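PDB 4HWC: BAG family molecular chaperone regulator 1 from Arabidopsis thaliana, which probably acts as a co-chaperone, binding the ATPase domain of HSP70/HSC70 chaperones to regulate pathways such as programmed cell death and stress responses. Local coordinates for residues A[13-16]-A[17-20]. Residues are numbered along the deposited sequence; the frame is centred on the assembly and turned at random.
Sequences SLEV and DRLG
The carboxylate of E15 lies alongside the guanidinium of R18, one turn further along the helix, and the two join in a salt bridge gripped side-on. R18 NH2 reaches E15 OE2 on its syn lone pair at 2.8 Å, while R18 NE points almost straight at E15 OE1 over a longer 3.3 Å; each oxygen thus has one main nitrogen, with a weak extra bond from NE to OE2. The planes of the two groups are turned 36° apart: OE1 stays in the guanidinium plane whereas OE2 is tilted from it, a twisted pairing. Both chains leave the helix with CG anti to the backbone N; a bend at chi2 of E15 (46°) and another at chi3 of R18 (67°) then bring the charged ends together. The same E15 OE2 also lies against the hydrocarbon of L19, 3.5 Å from its CD2. L19, one turn after E15, is buried, and a branched hydrophobic side chain suits it because it packs on L47 and L48 of helix 38-55. V16, a little further round the helix, meets V75 and Y78 of helix 62-88, so helix 5-31 packs against both other helices of the BAG domain's three-helix bundle. Replacing E15 with an alanine would probably leave the R18 guanidinium without this anionic mate, freer to swing, and uncover the side of L19. The short polar groups of S13 and D17, one turn apart, can share a water, which donates to D17 OD2 at 2.6 Å and lies 2.8 Å from S13 OG. Aspartate also supplies the charge for R74 of helix 62-88, which its OD1 meets in a salt bridge. Beneath runs the regular helical ladder, from D17 N to S13 O (2.9 Å) through to G20 N on V16 O (2.8 Å); a side chain at G20 would start in tight quarters beside V16 O, which the buried glycine avoids.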
ATOM      1  N   SER A  13      -9.198   1.567   1.639  1.00 22.70           N
ATOM      2  CA  SER A  13      -8.730   0.513   2.520  1.00 25.28           C
ATOM      3  C   SER A  13      -8.843  -0.857   1.858  1.00 23.73           C
ATOM      4  O   SER A  13      -7.982  -1.708   2.038  1.00 17.91           O
ATOM      5  CB  SER A  13      -9.537   0.521   3.816  1.00 23.84           C
ATOM      6  OG  SER A  13      -9.080  -0.489   4.690  1.00 29.88           O
ATOM      7  N   LEU A  14      -9.913  -1.062   1.095  1.00 27.24           N
ATOM      8  CA  LEU A  14     -10.123  -2.332   0.410  1.00 26.85           C
ATOM      9  C   LEU A  14      -9.059  -2.537  -0.664  1.00 22.20           C
ATOM     10  O   LEU A  14      -8.576  -3.648  -0.863  1.00 22.25           O
ATOM     11  CB  LEU A  14     -11.517  -2.371  -0.221  1.00 32.71           C
ATOM     12  CG  LEU A  14     -12.701  -2.287   0.748  1.00 36.27           C
ATOM     13  CD1 LEU A  14     -14.003  -2.248  -0.036  1.00 43.04           C
ATOM     14  CD2 LEU A  14     -12.679  -3.477   1.692  1.00 37.44           C
ATOM     15  N   GLU A  15      -8.696  -1.458  -1.351  1.00 23.52           N
ATOM     16  CA  GLU A  15      -7.674  -1.533  -2.387  1.00 24.59           C
ATOM     17  C   GLU A  15      -6.304  -1.727  -1.744  1.00 21.50           C
ATOM     18  O   GLU A  15      -5.440  -2.418  -2.289  1.00 17.81           O
ATOM     19  CB  GLU A  15      -7.683  -0.263  -3.235  1.00 22.93           C
ATOM     20  CG  GLU A  15      -6.677  -0.261  -4.380  1.00 23.68           C
ATOM     21  CD  GLU A  15      -6.679  -1.559  -5.185  1.00 32.89           C
ATOM     22  OE1 GLU A  15      -7.709  -2.269  -5.191  1.00 31.46           O
ATOM     23  OE2 GLU A  15      -5.647  -1.862  -5.823  1.00 29.12           O
ATOM     24  N   VAL A  16      -6.098  -1.106  -0.589  1.00 18.41           N
ATOM     25  CA  VAL A  16      -4.830  -1.269   0.107  1.00 15.79           C
ATOM     26  C   VAL A  16      -4.737  -2.722   0.584  1.00 15.03           C
ATOM     27  O   VAL A  16      -3.647  -3.291   0.622  1.00 12.80           O
ATOM     28  CB  VAL A  16      -4.716  -0.296   1.302  1.00 19.20           C
ATOM     29  CG1 VAL A  16      -3.455  -0.595   2.112  1.00 14.89           C
ATOM     30  CG2 VAL A  16      -4.652   1.138   0.784  1.00 16.23           C
ATOM     31  N   ASP A  17      -5.872  -3.326   0.944  1.00 15.53           N
ATOM     32  CA  ASP A  17      -5.863  -4.728   1.378  1.00 17.36           C
ATOM     33  C   ASP A  17      -5.348  -5.604   0.238  1.00 18.93           C
ATOM     34  O   ASP A  17      -4.529  -6.506   0.443  1.00 18.37           O
ATOM     35  CB  ASP A  17      -7.271  -5.235   1.736  1.00 24.13           C
ATOM     36  CG  ASP A  17      -7.846  -4.573   2.965  1.00 30.62           C
ATOM     37  OD1 ASP A  17      -7.060  -4.124   3.823  1.00 26.63           O
ATOM     38  OD2 ASP A  17      -9.092  -4.521   3.080  1.00 32.43           O
ATOM     39  N   ARG A  18      -5.849  -5.338  -0.962  1.00 19.10           N
ATOM     40  CA  ARG A  18      -5.464  -6.113  -2.130  1.00 19.86           C
ATOM     41  C   ARG A  18      -4.010  -5.871  -2.499  1.00 17.23           C
ATOM     42  O   ARG A  18      -3.299  -6.808  -2.844  1.00 14.24           O
ATOM     43  CB  ARG A  18      -6.360  -5.773  -3.318  1.00 21.82           C
ATOM     44  CG  ARG A  18      -6.273  -6.779  -4.465  1.00 29.12           C
ATOM     45  CD  ARG A  18      -7.045  -6.291  -5.675  1.00 27.98           C
ATOM     46  NE  ARG A  18      -6.419  -5.106  -6.253  1.00 23.92           N
ATOM     47  CZ  ARG A  18      -5.357  -5.135  -7.051  1.00 32.79           C
ATOM     48  NH1 ARG A  18      -4.798  -6.295  -7.377  1.00 31.29           N
ATOM     49  NH2 ARG A  18      -4.850  -4.004  -7.518  1.00 29.08           N
ATOM     50  N   LEU A  19      -3.567  -4.617  -2.440  1.00 15.02           N
ATOM     51  CA  LEU A  19      -2.180  -4.311  -2.774  1.00 14.47           C
ATOM     52  C   LEU A  19      -1.263  -4.936  -1.730  1.00 12.26           C
ATOM     53  O   LEU A  19      -0.147  -5.323  -2.041  1.00 12.32           O
ATOM     54  CB  LEU A  19      -1.955  -2.793  -2.848  1.00 11.52           C
ATOM     55  CG  LEU A  19      -2.716  -2.095  -3.985  1.00 16.11           C
ATOM     56  CD1 LEU A  19      -2.505  -0.592  -3.919  1.00 19.03           C
ATOM     57  CD2 LEU A  19      -2.236  -2.640  -5.324  1.00 19.05           C
ATOM     58  N   GLY A  20      -1.747  -5.034  -0.497  1.00 16.74           N
ATOM     59  CA  GLY A  20      -0.966  -5.634   0.570  1.00 16.93           C
ATOM     60  C   GLY A  20      -0.815  -7.123   0.311  1.00 16.66           C
ATOM     61  O   GLY A  20       0.188  -7.737   0.682  1.00 16.35           O
TER
HETATM   62  O   HOH W   1     -10.474  -2.906   4.569  1.00 39.44           O